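PDB 3GDE: DNA ligase, which seals nicks in double-stranded DNA during replication, recombination and repair, using ATP and forming an enzyme-AMP intermediate. Local coordinates for residues K35-E39 with V205-K209; L73-V79 with L101-K105; L237-V241 with V382-R386; L430-E436 with L461-R466. All coordinates share one frame; numbering follows the deposited sequence.

Contact 1 of 4, residues K35-E39 with V205-K209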
loop_
_atom_site.group_PDB
_atom_site.type_symbol
_atom_site.label_atom_id
_atom_site.label_comp_id
_atom_site.label_asym_id
_atom_site.label_seq_id
_atom_site.Cartn_x
_atom_site.Cartn_y
_atom_site.Cartn_z
ATOM N N LYS A 35 -15.301 10.881 21.667
ATOM C CA LYS A 35 -15.473 10.606 23.089
ATOM C C LYS A 35 -14.249 9.934 23.702
ATOM O O LYS A 35 -14.227 9.591 24.900
ATOM C CB LYS A 35 -16.736 9.768 23.300
ATOM C CG LYS A 35 -17.998 10.483 22.871
ATOM C CD LYS A 35 -19.201 9.575 22.955
ATOM C CE LYS A 35 -20.453 10.265 22.411
ATOM N NZ LYS A 35 -20.237 10.792 21.015
ATOM N N ILE A 36 -13.222 9.756 22.880
ATOM C CA ILE A 36 -11.959 9.234 23.359
ATOM C C ILE A 36 -11.100 10.406 23.844
ATOM O O ILE A 36 -10.810 11.336 23.087
ATOM C CB ILE A 36 -11.231 8.411 22.275
ATOM C CG1 ILE A 36 -12.185 7.360 21.681
ATOM C CG2 ILE A 36 -9.976 7.772 22.863
ATOM C CD1 ILE A 36 -11.691 6.680 20.422
ATOM N N GLU A 37 -10.712 10.359 25.116
ATOM C CA GLU A 37 -9.896 11.418 25.708
ATOM C C GLU A 37 -8.420 11.068 25.724
ATOM O O GLU A 37 -7.585 11.943 25.546
ATOM C CB GLU A 37 -10.379 11.776 27.120
ATOM C CG GLU A 37 -11.535 12.784 27.136
ATOM C CD GLU A 37 -11.195 14.119 26.447
ATOM O OE1 GLU A 37 -10.015 14.568 26.469
ATOM O OE2 GLU A 37 -12.128 14.725 25.884
ATOM N N ASP A 38 -8.106 9.794 25.920
ATOM C CA ASP A 38 -6.726 9.343 25.911
ATOM C C ASP A 38 -6.217 9.293 24.479
ATOM O O ASP A 38 -6.741 8.541 23.653
ATOM C CB ASP A 38 -6.589 7.982 26.601
ATOM C CG ASP A 38 -5.157 7.500 26.641
ATOM O OD1 ASP A 38 -4.619 7.142 25.584
ATOM O OD2 ASP A 38 -4.550 7.486 27.725
ATOM N N GLU A 39 -5.186 10.085 24.193
ATOM C CA GLU A 39 -4.767 10.311 22.811
ATOM C C GLU A 39 -4.118 9.092 22.134
ATOM O O GLU A 39 -4.101 8.997 20.908
ATOM C CB GLU A 39 -3.940 11.601 22.658
ATOM C CG GLU A 39 -2.565 11.600 23.309
ATOM C CD GLU A 39 -1.832 12.943 23.156
ATOM O OE1 GLU A 39 -2.446 14.003 23.460
ATOM O OE2 GLU A 39 -0.645 12.930 22.746
ATOM N N VAL A 205 -5.038 12.675 16.158
ATOM C CA VAL A 205 -4.584 13.281 17.400
ATOM C C VAL A 205 -4.374 14.798 17.254
ATOM O O VAL A 205 -4.715 15.561 18.151
ATOM C CB VAL A 205 -3.328 12.567 17.962
ATOM C CG1 VAL A 205 -2.772 13.288 19.210
ATOM C CG2 VAL A 205 -3.647 11.099 18.280
ATOM N N VAL A 206 -3.832 15.235 16.123
ATOM C CA VAL A 206 -3.648 16.665 15.880
ATOM C C VAL A 206 -5.014 17.334 15.732
ATOM O O VAL A 206 -5.224 18.423 16.262
ATOM C CB VAL A 206 -2.724 16.942 14.667
ATOM C CG1 VAL A 206 -2.703 18.435 14.292
ATOM C CG2 VAL A 206 -1.312 16.468 14.976
ATOM N N ALA A 207 -5.938 16.664 15.043
ATOM C CA ALA A 207 -7.290 17.175 14.862
ATOM C C ALA A 207 -8.021 17.307 16.193
ATOM O O ALA A 207 -8.776 18.239 16.376
ATOM C CB ALA A 207 -8.090 16.298 13.888
ATOM N N LYS A 208 -7.789 16.370 17.108
ATOM C CA LYS A 208 -8.375 16.407 18.440
ATOM C C LYS A 208 -7.848 17.596 19.256
ATOM O O LYS A 208 -8.618 18.358 19.843
ATOM C CB LYS A 208 -8.071 15.094 19.173
ATOM C CG LYS A 208 -8.607 15.016 20.602
ATOM C CD LYS A 208 -7.869 13.964 21.391
ATOM C CE LYS A 208 -8.505 13.705 22.747
ATOM N NZ LYS A 208 -8.697 14.935 23.557
ATOM N N LYS A 209 -6.530 17.737 19.276
ATOM C CA LYS A 209 -5.859 18.707 20.126
ATOM C C LYS A 209 -5.930 20.138 19.592
ATOM O O LYS A 209 -6.049 21.079 20.378
ATOM C CB LYS A 209 -4.398 18.296 20.337
ATOM C CG LYS A 209 -4.216 16.988 21.095
ATOM C CD LYS A 209 -2.726 16.683 21.355
ATOM C CE LYS A 209 -2.134 17.603 22.445
ATOM N NZ LYS A 209 -1.028 16.955 23.245
#

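Contact 2 of 4, residues L73-V79 with L101-K105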
loop_
_atom_site.group_PDB
_atom_site.type_symbol
_atom_site.label_atom_id
_atom_site.label_comp_id
_atom_site.label_asym_id
_atom_site.label_seq_id
_atom_site.Cartn_x
_atom_site.Cartn_y
_atom_site.Cartn_z
ATOM N N LEU A 73 -4.354 -20.506 18.613
ATOM C CA LEU A 73 -5.736 -20.941 18.772
ATOM C C LEU A 73 -5.830 -22.403 19.228
ATOM O O LEU A 73 -6.701 -22.749 20.024
ATOM C CB LEU A 73 -6.536 -20.684 17.481
ATOM C CG LEU A 73 -6.882 -19.212 17.186
ATOM C CD1 LEU A 73 -7.398 -18.999 15.765
ATOM C CD2 LEU A 73 -7.879 -18.651 18.189
ATOM N N GLU A 74 -4.925 -23.241 18.723
ATOM C CA GLU A 74 -4.734 -24.608 19.197
ATOM C C GLU A 74 -4.450 -24.615 20.699
ATOM O O GLU A 74 -5.089 -25.352 21.461
ATOM C CB GLU A 74 -3.506 -25.210 18.530
ATOM C CG GLU A 74 -3.691 -25.974 17.255
ATOM C CD GLU A 74 -2.701 -27.128 17.194
ATOM O OE1 GLU A 74 -2.976 -28.165 17.828
ATOM O OE2 GLU A 74 -1.631 -26.986 16.552
ATOM N N ASN A 75 -3.461 -23.817 21.108
ATOM C CA ASN A 75 -3.044 -23.753 22.508
ATOM C C ASN A 75 -4.176 -23.398 23.456
ATOM O O ASN A 75 -4.336 -24.048 24.485
ATOM C CB ASN A 75 -1.899 -22.759 22.715
ATOM C CG ASN A 75 -0.591 -23.225 22.114
ATOM O OD1 ASN A 75 0.287 -22.410 21.812
ATOM N ND2 ASN A 75 -0.448 -24.532 21.929
ATOM N N VAL A 76 -4.965 -22.385 23.100
ATOM C CA VAL A 76 -5.977 -21.862 24.011
ATOM C C VAL A 76 -7.244 -22.711 24.063
ATOM O O VAL A 76 -7.857 -22.844 25.125
ATOM C CB VAL A 76 -6.317 -20.362 23.737
ATOM C CG1 VAL A 76 -5.094 -19.496 23.955
ATOM C CG2 VAL A 76 -6.869 -20.145 22.317
ATOM N N SER A 77 -7.620 -23.298 22.925
ATOM C CA SER A 77 -8.902 -23.994 22.794
ATOM C C SER A 77 -8.783 -25.494 23.003
ATOM O O SER A 77 -9.779 -26.171 23.292
ATOM C CB SER A 77 -9.506 -23.735 21.419
ATOM O OG SER A 77 -8.714 -24.333 20.404
ATOM N N GLY A 78 -7.573 -26.013 22.833
ATOM C CA GLY A 78 -7.343 -27.448 22.898
ATOM C C GLY A 78 -7.667 -28.180 21.606
ATOM O O GLY A 78 -7.217 -29.310 21.420
ATOM N N VAL A 79 -8.444 -27.550 20.717
ATOM C CA VAL A 79 -8.836 -28.194 19.458
ATOM C C VAL A 79 -7.665 -28.226 18.471
ATOM O O VAL A 79 -6.883 -27.268 18.383
ATOM C CB VAL A 79 -10.145 -27.605 18.812
ATOM C CG1 VAL A 79 -10.980 -26.819 19.825
ATOM C CG2 VAL A 79 -9.848 -26.763 17.608
ATOM N N LEU A 101 -14.126 -20.396 19.155
ATOM C CA LEU A 101 -13.247 -21.156 20.051
ATOM C C LEU A 101 -13.174 -20.572 21.470
ATOM O O LEU A 101 -13.186 -21.311 22.442
ATOM C CB LEU A 101 -11.838 -21.297 19.463
ATOM C CG LEU A 101 -11.702 -22.088 18.155
ATOM C CD1 LEU A 101 -10.256 -22.104 17.704
ATOM C CD2 LEU A 101 -12.258 -23.529 18.302
ATOM N N ILE A 102 -13.096 -19.249 21.583
ATOM C CA ILE A 102 -13.041 -18.604 22.891
ATOM C C ILE A 102 -14.398 -18.665 23.614
ATOM O O ILE A 102 -14.447 -18.843 24.830
ATOM C CB ILE A 102 -12.459 -17.161 22.809
ATOM C CG1 ILE A 102 -10.926 -17.188 22.884
ATOM C CG2 ILE A 102 -12.956 -16.299 23.970
ATOM C CD1 ILE A 102 -10.209 -17.692 21.666
ATOM N N LYS A 103 -15.486 -18.557 22.855
ATOM C CA LYS A 103 -16.831 -18.710 23.400
ATOM C C LYS A 103 -16.987 -20.073 24.071
ATOM O O LYS A 103 -17.491 -20.163 25.188
ATOM C CB LYS A 103 -17.886 -18.524 22.309
ATOM C CG LYS A 103 -19.314 -18.483 22.833
ATOM C CD LYS A 103 -20.312 -18.432 21.694
ATOM C CE LYS A 103 -21.711 -18.849 22.150
ATOM N NZ LYS A 103 -22.662 -18.997 21.006
ATOM N N LYS A 104 -16.537 -21.118 23.382
ATOM C CA LYS A 104 -16.532 -22.486 23.898
ATOM C C LYS A 104 -15.599 -22.647 25.108
ATOM O O LYS A 104 -15.942 -23.338 26.067
ATOM C CB LYS A 104 -16.162 -23.452 22.762
ATOM C CG LYS A 104 -15.410 -24.725 23.156
ATOM C CD LYS A 104 -14.291 -25.035 22.141
ATOM C CE LYS A 104 -12.942 -24.418 22.552
ATOM N NZ LYS A 104 -12.284 -25.156 23.696
ATOM N N LYS A 105 -14.443 -21.991 25.068
ATOM C CA LYS A 105 -13.422 -22.140 26.107
ATOM C C LYS A 105 -13.751 -21.466 27.442
ATOM O O LYS A 105 -13.450 -22.011 28.499
ATOM C CB LYS A 105 -12.051 -21.667 25.607
ATOM C CG LYS A 105 -10.892 -22.066 26.509
ATOM C CD LYS A 105 -10.760 -23.585 26.604
ATOM C CE LYS A 105 -9.669 -23.980 27.586
ATOM N NZ LYS A 105 -8.897 -25.174 27.114
#

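Contact 3 of 4, residues L237-V241 with V382-R386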
loop_
_atom_site.group_PDB
_atom_site.type_symbol
_atom_site.label_atom_id
_atom_site.label_comp_id
_atom_site.label_asym_id
_atom_site.label_seq_id
_atom_site.Cartn_x
_atom_site.Cartn_y
_atom_site.Cartn_z
ATOM N N LEU A 237 0.490 12.307 -27.388
ATOM C CA LEU A 237 1.530 13.309 -27.200
ATOM C C LEU A 237 1.058 14.739 -27.524
ATOM O O LEU A 237 1.268 15.662 -26.732
ATOM C CB LEU A 237 2.739 12.912 -28.048
ATOM C CG LEU A 237 4.079 13.622 -27.923
ATOM C CD1 LEU A 237 5.179 12.614 -28.172
ATOM C CD2 LEU A 237 4.162 14.766 -28.925
ATOM N N GLU A 238 0.411 14.909 -28.676
ATOM C CA GLU A 238 -0.018 16.237 -29.138
ATOM C C GLU A 238 -1.278 16.779 -28.452
ATOM O O GLU A 238 -1.524 17.984 -28.480
ATOM C CB GLU A 238 -0.167 16.286 -30.668
ATOM C CG GLU A 238 -0.973 15.144 -31.279
ATOM C CD GLU A 238 -0.137 13.890 -31.509
ATOM O OE1 GLU A 238 1.019 14.018 -31.974
ATOM O OE2 GLU A 238 -0.642 12.780 -31.228
ATOM N N SER A 239 -2.067 15.900 -27.839
ATOM C CA SER A 239 -3.216 16.335 -27.046
ATOM C C SER A 239 -2.766 16.848 -25.683
ATOM O O SER A 239 -3.322 17.817 -25.155
ATOM C CB SER A 239 -4.211 15.197 -26.865
ATOM O OG SER A 239 -3.581 14.068 -26.288
ATOM N N ALA A 240 -1.760 16.184 -25.118
ATOM C CA ALA A 240 -1.155 16.608 -23.860
ATOM C C ALA A 240 -0.448 17.954 -24.028
ATOM O O ALA A 240 -0.660 18.881 -23.240
ATOM C CB ALA A 240 -0.181 15.547 -23.358
ATOM N N VAL A 241 0.367 18.064 -25.076
ATOM C CA VAL A 241 1.188 19.259 -25.297
ATOM C C VAL A 241 0.403 20.416 -25.941
ATOM O O VAL A 241 0.990 21.412 -26.376
ATOM C CB VAL A 241 2.511 18.918 -26.067
ATOM C CG1 VAL A 241 2.244 18.658 -27.533
ATOM C CG2 VAL A 241 3.554 20.021 -25.895
ATOM N N VAL A 382 5.364 20.371 -30.656
ATOM C CA VAL A 382 5.024 18.937 -30.722
ATOM C C VAL A 382 6.182 18.101 -31.289
ATOM O O VAL A 382 6.380 16.951 -30.887
ATOM C CB VAL A 382 3.700 18.677 -31.515
ATOM C CG1 VAL A 382 3.474 17.190 -31.767
ATOM C CG2 VAL A 382 2.507 19.247 -30.777
ATOM N N ASP A 383 6.949 18.692 -32.205
ATOM C CA ASP A 383 8.082 18.017 -32.842
ATOM C C ASP A 383 9.253 17.827 -31.894
ATOM O O ASP A 383 9.959 16.812 -31.964
ATOM C CB ASP A 383 8.540 18.783 -34.090
ATOM C CG ASP A 383 7.560 18.661 -35.253
ATOM O OD1 ASP A 383 7.810 19.286 -36.306
ATOM O OD2 ASP A 383 6.548 17.943 -35.126
ATOM N N GLU A 384 9.466 18.812 -31.022
ATOM C CA GLU A 384 10.521 18.729 -30.008
ATOM C C GLU A 384 10.236 17.639 -28.968
ATOM O O GLU A 384 11.130 16.869 -28.608
ATOM C CB GLU A 384 10.750 20.084 -29.329
ATOM C CG GLU A 384 11.730 20.995 -30.063
ATOM C CD GLU A 384 12.376 22.034 -29.146
ATOM O OE1 GLU A 384 11.825 22.306 -28.052
ATOM O OE2 GLU A 384 13.442 22.585 -29.523
ATOM N N VAL A 385 8.990 17.568 -28.506
ATOM C CA VAL A 385 8.595 16.540 -27.539
ATOM C C VAL A 385 8.567 15.135 -28.149
ATOM O O VAL A 385 8.912 14.168 -27.471
ATOM C CB VAL A 385 7.301 16.917 -26.726
ATOM C CG1 VAL A 385 6.318 17.691 -27.564
ATOM C CG2 VAL A 385 6.644 15.684 -26.075
ATOM N N ARG A 386 8.212 15.027 -29.431
ATOM C CA ARG A 386 8.316 13.745 -30.146
ATOM C C ARG A 386 9.769 13.270 -30.314
ATOM O O ARG A 386 10.042 12.070 -30.284
ATOM C CB ARG A 386 7.586 13.780 -31.493
ATOM C CG ARG A 386 7.491 12.406 -32.160
ATOM C CD ARG A 386 6.334 12.308 -33.144
ATOM N NE ARG A 386 5.115 11.777 -32.528
ATOM C CZ ARG A 386 3.957 12.431 -32.436
ATOM N NH1 ARG A 386 3.823 13.665 -32.917
ATOM N NH2 ARG A 386 2.920 11.841 -31.862
#

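Contact 4 of 4, residues L430-E436 with L461-R466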
loop_
_atom_site.group_PDB
_atom_site.type_symbol
_atom_site.label_atom_id
_atom_site.label_comp_id
_atom_site.label_asym_id
_atom_site.label_seq_id
_atom_site.Cartn_x
_atom_site.Cartn_y
_atom_site.Cartn_z
ATOM N N LEU A 430 -3.778 -6.044 -9.082
ATOM C CA LEU A 430 -5.088 -6.451 -8.629
ATOM C C LEU A 430 -4.958 -7.521 -7.549
ATOM O O LEU A 430 -4.043 -8.336 -7.578
ATOM C CB LEU A 430 -5.940 -6.952 -9.819
ATOM C CG LEU A 430 -6.168 -5.956 -10.975
ATOM C CD1 LEU A 430 -6.656 -6.650 -12.257
ATOM C CD2 LEU A 430 -7.116 -4.801 -10.578
ATOM N N VAL A 431 -5.868 -7.492 -6.585
ATOM C CA VAL A 431 -5.843 -8.446 -5.477
ATOM C C VAL A 431 -6.352 -9.807 -5.960
ATOM O O VAL A 431 -7.324 -9.878 -6.702
ATOM C CB VAL A 431 -6.704 -7.954 -4.264
ATOM C CG1 VAL A 431 -6.560 -8.914 -3.058
ATOM C CG2 VAL A 431 -6.300 -6.549 -3.866
ATOM N N VAL A 432 -5.686 -10.874 -5.534
ATOM C CA VAL A 432 -6.176 -12.225 -5.784
ATOM C C VAL A 432 -7.192 -12.615 -4.709
ATOM O O VAL A 432 -6.831 -12.921 -3.564
ATOM C CB VAL A 432 -5.036 -13.245 -5.823
ATOM C CG1 VAL A 432 -5.564 -14.609 -6.312
ATOM C CG2 VAL A 432 -3.933 -12.747 -6.705
ATOM N N VAL A 433 -8.462 -12.575 -5.082
ATOM C CA VAL A 433 -9.556 -12.841 -4.143
ATOM C C VAL A 433 -10.102 -14.273 -4.232
ATOM O O VAL A 433 -10.854 -14.721 -3.361
ATOM C CB VAL A 433 -10.696 -11.794 -4.282
ATOM C CG1 VAL A 433 -10.187 -10.406 -3.886
ATOM C CG2 VAL A 433 -11.294 -11.784 -5.705
ATOM N N GLY A 434 -9.723 -14.991 -5.286
ATOM C CA GLY A 434 -10.217 -16.352 -5.495
ATOM C C GLY A 434 -9.438 -17.144 -6.525
ATOM O O GLY A 434 -8.429 -16.677 -7.059
ATOM N N GLY A 435 -9.914 -18.350 -6.810
ATOM C CA GLY A 435 -9.211 -19.240 -7.711
ATOM C C GLY A 435 -9.975 -20.492 -8.094
ATOM O O GLY A 435 -11.112 -20.701 -7.675
ATOM N N GLU A 436 -9.337 -21.313 -8.922
ATOM C CA GLU A 436 -9.874 -22.590 -9.342
ATOM C C GLU A 436 -8.749 -23.609 -9.352
ATOM O O GLU A 436 -7.637 -23.328 -9.808
ATOM C CB GLU A 436 -10.518 -22.504 -10.728
ATOM C CG GLU A 436 -11.852 -21.756 -10.775
ATOM C CD GLU A 436 -12.438 -21.652 -12.188
ATOM O OE1 GLU A 436 -11.700 -21.302 -13.150
ATOM O OE2 GLU A 436 -13.655 -21.915 -12.342
ATOM N N LEU A 461 -13.225 -4.895 -1.973
ATOM C CA LEU A 461 -12.597 -5.367 -3.209
ATOM C C LEU A 461 -13.668 -5.663 -4.240
ATOM O O LEU A 461 -14.579 -6.460 -3.983
ATOM C CB LEU A 461 -11.747 -6.624 -2.975
ATOM C CG LEU A 461 -10.285 -6.581 -2.521
ATOM C CD1 LEU A 461 -9.640 -5.189 -2.662
ATOM C CD2 LEU A 461 -10.162 -7.065 -1.117
ATOM N N LEU A 462 -13.565 -5.014 -5.397
ATOM C CA LEU A 462 -14.532 -5.193 -6.470
ATOM C C LEU A 462 -13.912 -6.022 -7.597
ATOM O O LEU A 462 -12.895 -5.629 -8.191
ATOM C CB LEU A 462 -15.041 -3.835 -6.981
ATOM C CG LEU A 462 -15.481 -2.775 -5.953
ATOM C CD1 LEU A 462 -15.906 -1.475 -6.625
ATOM C CD2 LEU A 462 -16.610 -3.289 -5.082
ATOM N N LYS A 463 -14.524 -7.179 -7.868
ATOM C CA LYS A 463 -14.063 -8.089 -8.920
ATOM C C LYS A 463 -14.016 -7.415 -10.278
ATOM O O LYS A 463 -14.871 -6.606 -10.619
ATOM C CB LYS A 463 -14.925 -9.347 -9.005
ATOM C CG LYS A 463 -14.493 -10.448 -8.066
ATOM C CD LYS A 463 -14.807 -11.817 -8.664
ATOM C CE LYS A 463 -14.733 -12.902 -7.606
ATOM N NZ LYS A 463 -15.018 -14.250 -8.174
ATOM N N VAL A 464 -13.011 -7.783 -11.056
ATOM C CA VAL A 464 -12.713 -7.083 -12.285
ATOM C C VAL A 464 -12.329 -8.073 -13.404
ATOM O O VAL A 464 -12.321 -7.732 -14.581
ATOM C CB VAL A 464 -11.663 -5.978 -11.985
ATOM C CG1 VAL A 464 -10.389 -6.138 -12.777
ATOM C CG2 VAL A 464 -12.277 -4.607 -12.123
ATOM N N GLY A 465 -12.049 -9.314 -13.029
ATOM C CA GLY A 465 -11.736 -10.322 -14.023
ATOM C C GLY A 465 -11.157 -11.601 -13.464
ATOM O O GLY A 465 -11.143 -11.820 -12.247
ATOM N N ARG A 466 -10.685 -12.439 -14.382
ATOM C CA ARG A 466 -10.114 -13.736 -14.065
ATOM C C ARG A 466 -8.971 -14.053 -15.023
ATOM O O ARG A 466 -9.100 -13.851 -16.225
ATOM C CB ARG A 466 -11.189 -14.811 -14.161
ATOM C CG ARG A 466 -10.759 -16.109 -13.557
ATOM C CD ARG A 466 -10.619 -17.163 -14.600
ATOM N NE ARG A 466 -11.876 -17.873 -14.801
ATOM C CZ ARG A 466 -12.033 -18.873 -15.661
ATOM N NH1 ARG A 466 -11.001 -19.277 -16.404
ATOM N NH2 ARG A 466 -13.224 -19.469 -15.779
#

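Contact 1 of 4, residues K35-E39 with V205-K209
Lys208 NZ donates a hydrogen bond to Glu37 OE1 at 3.2 Å as part of a salt bridge, coming in from above the carboxylate plane, 53° out of it. Lys208 leaves its helix with CG anti to the backbone N (chi1 179°) and stays extended until a bend at the last torsion. That length carries the ammonium group across to the loop and leaves Lys208 CE 3.3 Å from Ile36 O. Glu37 starts out pointing away from the helix, and a bend at chi2 turns its carboxylate back. Long lysines suit this partly exposed helix face, from which they can span to acidic residues. The loop links helix 22-34 to helix 39-49 in the all-helical DNA-binding domain. Asp38 is the N-cap of the second helix, its OD1 accepting from Asp41 N, while helix 200-216 lies beside this turn. Glu39, in the first turn of helix 39-49, forms a second salt bridge, with a weak hydrogen bond of 3.3 Å from Lys209 NZ to Glu39 OE1. Glu39 CB packs 4.0 Å from Val205 CG1. Compact, branched Val205 suits the narrow space between the backbones, its CG2 3.4 Å from Glu39 O. Lys208 rests on Leu42 and Phe183.

Contact 2 of 4, residues L73-V79 with L101-K105
Lys104 NZ donates to Ser77 O at 2.7 Å, in the carbonyl plane and on a lone pair. Lys105 NZ makes a weak hydrogen bond of 3.2 Å to Val76 O. Carbonyls in the last turn of a helix lack partners further along it, so long flexible lysines suit this end. Beneath these polar bonds lies an apolar layer. Leu101 spreads its two branches, CD1 lying 4.0 Å from Leu73 CB and CD2 3.8 Å from Val79 CG1, while Ile102 CD1 meets Val76 CG2 at 4.2 Å. Ser77 helps to set the turn behind this shell. With OG between its backbone N and carbonyl carbon (chi1 67°), the hydroxyl donates to Leu73 O at 2.6 Å and accepts from Val79 N at 3.2 Å, an ST turn. Leu73 O receives Ser77 OG and Ser77 N from opposite faces of its plane. An alanine at Ser77 would lack the hydroxyl and is likely to leave Val79 N without this acceptor and the turn less firmly set. Gly78 leaves the helix with a positive phi of 82°, where a side chain would jam against the carbonyl O of Ser77. Helices 66-77 and 94-108 of the helical DNA-binding domain run nearly parallel here, their segment axes 19° apart; helix 81-91 covers Leu73, Val79 and Leu101, helix 135-149 packs on Val76, and helix 152-162 on Ile102.

Contact 3 of 4, residues L237-V241 with V382-R386
Glu238 and Arg386 are brought together by two different bends. In Glu238, CG sits between the backbone N and the carbonyl carbon (chi1 49°) and the chain turns again at chi2; Arg386 sets out with CG anti to its backbone N and bends at chi3. The two flat groups end only 18° from coplanar, and the arginine grips one oxygen end-on with both terminal nitrogens. Arg386 NH2 reaches the syn lone pair of Glu238 OE1 at 2.9 Å, while Arg386 NH1 meets that same OE1 nearly along its C-O axis at 3.0 Å. Leu237 CD2 lies over one guanidinium face, offset toward its rim.

Leu237 also reaches tip to tip toward Val385, with Leu237 CG 3.8 Å from Val385 CG2, and its CD2 lies 3.8 Å from Val382 CG1. Val241 CG2 lies 4.0 Å from Val385 CG1. Branched valines and a leucine suit this small core, where the segment axes approach to 10.0 Å at 123°. The helices belong to the adenylation domain. Val385 packs on Ile402 of strand 399-403, which pairs with strand 247-252, bearer of the predicted AMP-accepting Lys252. In the ion pair two bent N-H bonds share OE1, a forked grip in the guanidinium plane rather than one oxygen for each nitrogen; it probably holds the guanidinium in orientation, and the carboxylate less firmly.

Contact 4 of 4, residues L430-E436 with L461-R466
Leu430 and Val464 begin a row of apolar contacts between two strands that cross face to face and share no hydrogen bond. Leu430 CD1 lies 3.8 Å from Val464 CG1, and the pair meets at about a right angle; Val431 CG2 touches Leu461 CD1, also at 3.8 Å. Val433 works with both branches: CG1 slides past Leu461 CG at 4.1 Å, while CG2 rests 4.1 Å from Lys463 CE. With Val433 cut back to an alanine, both methyls go, and a gap would probably open between Leu461 and the aliphatic chain of Lys463. Leucines can reach between strands that stand this far apart, and the branched valines fill the space beside them.

Among the charged contacts, Glu436 OE1 stands over the centre of the Arg466 guanidinium, 3.5 Å from Arg466 CZ, with the two planes 56° apart. No N-H points at the oxygen, so charge alone holds this salt bridge, and Glu436 OE1 has a weak hydrogen bond from Ser448 OG. The ammonium of Lys463 pairs instead with Glu450.

The segment axes stand at 92° with a closest approach of 8.6 Å, and strand 446-454 pairs with both strands, as expected of the strongly coiled sheet of an OB-fold domain. Val464 and Gly465 form a classic beta bulge opposite Leu451, where the backbone angles of Gly465 would jam a side chain against the carbonyl O of Val464. Apolar contacts thus hold the crossing at residues 430-433, and a face-on ion pair at Glu436, which probably tolerates more movement than a directed hydrogen bond would.

Overall arrangement
The four contacts sample three domains. Contacts 1 and 2 both belong to the helical DNA-binding part, their centres about 36 Å apart; along the chain, contact 2 falls within the span that contact 1 bridges. Contact 3 lies in the adenylation domain, on the opposite side of the chain's centre from contact 2, with about 66 Å between their centres. Contact 4, in the OB-fold domain, is more central, its centre about 32 Å from that of contact 2 and 37 Å from that of contact 3. Only contact 3 approaches the predicted active site: the side chain of Val385 is about 11 Å from that of Lys252 and about 10 Å from that of Glu250, predicted to bind ATP.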